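Local structure of sulfate transporter/antisigma-factor antagonist STAS (Planctomyces limnophilus, 3T6O) at residues V15-F20 and E114-M119. The protein is a STAS-domain protein that probably acts as an anti-sigma factor antagonist in bacterial regulation of transcription. Sequence-based numbering, arbitrary orientation.
Sequences VTVISF and EALLAM
V15 is met by L116 and M119 (selenomethionine here), three residues apart in segment 114-119, in a contact made wholly of apolar groups. The CD2 methyl of L116 does most of the touching: it lies 3.6 Å from V15 CB and 3.8 Å from V15 CG2, with V15 CG1 almost as close, so that it sits against the branch point of the valine and not against a single methyl. The CA-CB bond of L116 does not itself aim at the strand; with CD1 anti to CA (chi2 174°), the other branch, CD2, is the one turned onto the valine. The same CD2 reaches V17 more loosely, at 4.2 Å from V17 CG2, and so bridges two alternate residues, V15 and V17, on the same face of the strand. M119 uses its terminal methyl, CE standing 3.8 Å from V15 CG1, and its side chain runs at about a right angle to that of the valine. The bend at chi3 (83°) turns this methyl out of the line of the chain. The backbone O of M119 accepts a hydrogen bond from K50 NZ. Strand 15-19 lies between antiparallel strand 8-12 and parallel strand 50-54 in the mixed sheet of the STAS fold; helix 112-118 packs on one face of that sheet, its A115 resting on L52 of strand 50-54 and Y109 of strand 108-109.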
loop_
_atom_site.group_PDB
_atom_site.type_symbol
_atom_site.label_atom_id
_atom_site.label_comp_id
_atom_site.label_asym_id
_atom_site.label_seq_id
_atom_site.Cartn_x
_atom_site.Cartn_y
_atom_site.Cartn_z
ATOM N N VAL A 15 0.800 -29.544 -3.837
ATOM C CA VAL A 15 0.461 -28.187 -4.143
ATOM C C VAL A 15 -0.824 -27.853 -3.396
ATOM O O VAL A 15 -1.715 -28.693 -3.308
ATOM C CB VAL A 15 0.270 -28.000 -5.675
ATOM C CG1 VAL A 15 -0.262 -26.578 -6.002
ATOM C CG2 VAL A 15 1.602 -28.308 -6.416
ATOM N N THR A 16 -0.882 -26.650 -2.816
ATOM C CA THR A 16 -2.072 -26.170 -2.169
ATOM C C THR A 16 -2.843 -25.456 -3.247
ATOM O O THR A 16 -2.352 -24.452 -3.810
ATOM C CB THR A 16 -1.739 -25.171 -1.033
ATOM O OG1 THR A 16 -0.999 -25.825 0.009
ATOM C CG2 THR A 16 -3.027 -24.567 -0.445
ATOM N N VAL A 17 -4.032 -25.936 -3.533
ATOM C CA VAL A 17 -4.788 -25.431 -4.644
ATOM C C VAL A 17 -5.897 -24.600 -4.062
ATOM O O VAL A 17 -6.629 -25.069 -3.212
ATOM C CB VAL A 17 -5.395 -26.574 -5.527
ATOM C CG1 VAL A 17 -6.231 -25.985 -6.666
ATOM C CG2 VAL A 17 -4.291 -27.507 -6.130
ATOM N N ILE A 18 -6.006 -23.349 -4.495
ATOM C CA ILE A 18 -7.112 -22.465 -4.103
ATOM C C ILE A 18 -8.118 -22.344 -5.256
ATOM O O ILE A 18 -7.733 -21.982 -6.386
ATOM C CB ILE A 18 -6.591 -21.041 -3.827
ATOM C CG1 ILE A 18 -5.415 -21.072 -2.850
ATOM C CG2 ILE A 18 -7.762 -20.045 -3.502
ATOM C CD1 ILE A 18 -5.675 -21.563 -1.501
ATOM N N SER A 19 -9.378 -22.668 -4.995
ATOM C CA SER A 19 -10.415 -22.603 -6.019
ATOM C C SER A 19 -11.600 -21.790 -5.505
ATOM O O SER A 19 -11.791 -21.641 -4.275
ATOM C CB SER A 19 -10.929 -24.025 -6.351
ATOM O OG SER A 19 -9.886 -24.993 -6.443
ATOM N N PHE A 20 -12.431 -21.359 -6.446
ATOM C CA PHE A 20 -13.551 -20.478 -6.165
ATOM C C PHE A 20 -14.912 -21.081 -6.491
ATOM O O PHE A 20 -15.134 -21.499 -7.597
ATOM C CB PHE A 20 -13.358 -19.193 -6.970
ATOM C CG PHE A 20 -12.106 -18.487 -6.599
ATOM C CD1 PHE A 20 -10.896 -18.930 -7.074
ATOM C CD2 PHE A 20 -12.135 -17.445 -5.706
ATOM C CE1 PHE A 20 -9.737 -18.345 -6.671
ATOM C CE2 PHE A 20 -10.970 -16.846 -5.296
ATOM C CZ PHE A 20 -9.771 -17.285 -5.776
ATOM N N GLU A 114 -2.442 -29.262 -16.193
ATOM C CA GLU A 114 -1.172 -28.787 -16.733
ATOM C C GLU A 114 -0.316 -28.123 -15.663
ATOM O O GLU A 114 0.911 -28.313 -15.607
ATOM C CB GLU A 114 -1.391 -27.768 -17.855
ATOM C CG GLU A 114 -1.973 -28.359 -19.079
ATOM C CD GLU A 114 -2.155 -27.332 -20.207
ATOM O OE1 GLU A 114 -1.836 -26.099 -20.027
ATOM O OE2 GLU A 114 -2.623 -27.798 -21.263
ATOM N N ALA A 115 -0.957 -27.332 -14.823
ATOM C CA ALA A 115 -0.216 -26.628 -13.776
ATOM C C ALA A 115 0.435 -27.624 -12.813
ATOM O O ALA A 115 1.653 -27.575 -12.594
ATOM C CB ALA A 115 -1.093 -25.653 -13.055
ATOM N N LEU A 116 -0.361 -28.590 -12.354
ATOM C CA LEU A 116 0.132 -29.610 -11.440
ATOM C C LEU A 116 1.291 -30.455 -11.972
ATOM O O LEU A 116 2.237 -30.668 -11.242
ATOM C CB LEU A 116 -0.985 -30.485 -10.904
ATOM C CG LEU A 116 -1.999 -29.783 -10.009
ATOM C CD1 LEU A 116 -3.119 -30.816 -9.715
ATOM C CD2 LEU A 116 -1.389 -29.145 -8.689
ATOM N N LEU A 117 1.220 -30.892 -13.228
ATOM C CA LEU A 117 2.285 -31.601 -13.901
ATOM C C LEU A 117 3.569 -30.767 -14.007
ATOM O O LEU A 117 4.668 -31.283 -13.754
ATOM C CB LEU A 117 1.839 -32.069 -15.305
ATOM C CG LEU A 117 0.737 -33.156 -15.355
ATOM C CD1 LEU A 117 0.219 -33.343 -16.766
ATOM C CD2 LEU A 117 1.207 -34.503 -14.794
ATOM N N ALA A 118 3.424 -29.495 -14.388
ATOM C CA ALA A 118 4.571 -28.599 -14.492
ATOM C C ALA A 118 5.178 -28.347 -13.117
ATOM O O ALA A 118 6.376 -28.290 -12.995
ATOM C CB ALA A 118 4.172 -27.270 -15.143
HETATM N N MSE A 119 4.377 -28.219 -12.066
HETATM C CA MSE A 119 4.919 -27.958 -10.732
HETATM C C MSE A 119 5.447 -29.162 -9.934
HETATM O O MSE A 119 5.890 -28.978 -8.805
HETATM C CB MSE A 119 3.849 -27.227 -9.898
HETATM C CG MSE A 119 3.379 -25.909 -10.479
HETATM SE SE MSE A 119 1.606 -25.354 -9.854
HETATM C CE MSE A 119 2.125 -24.528 -8.171
#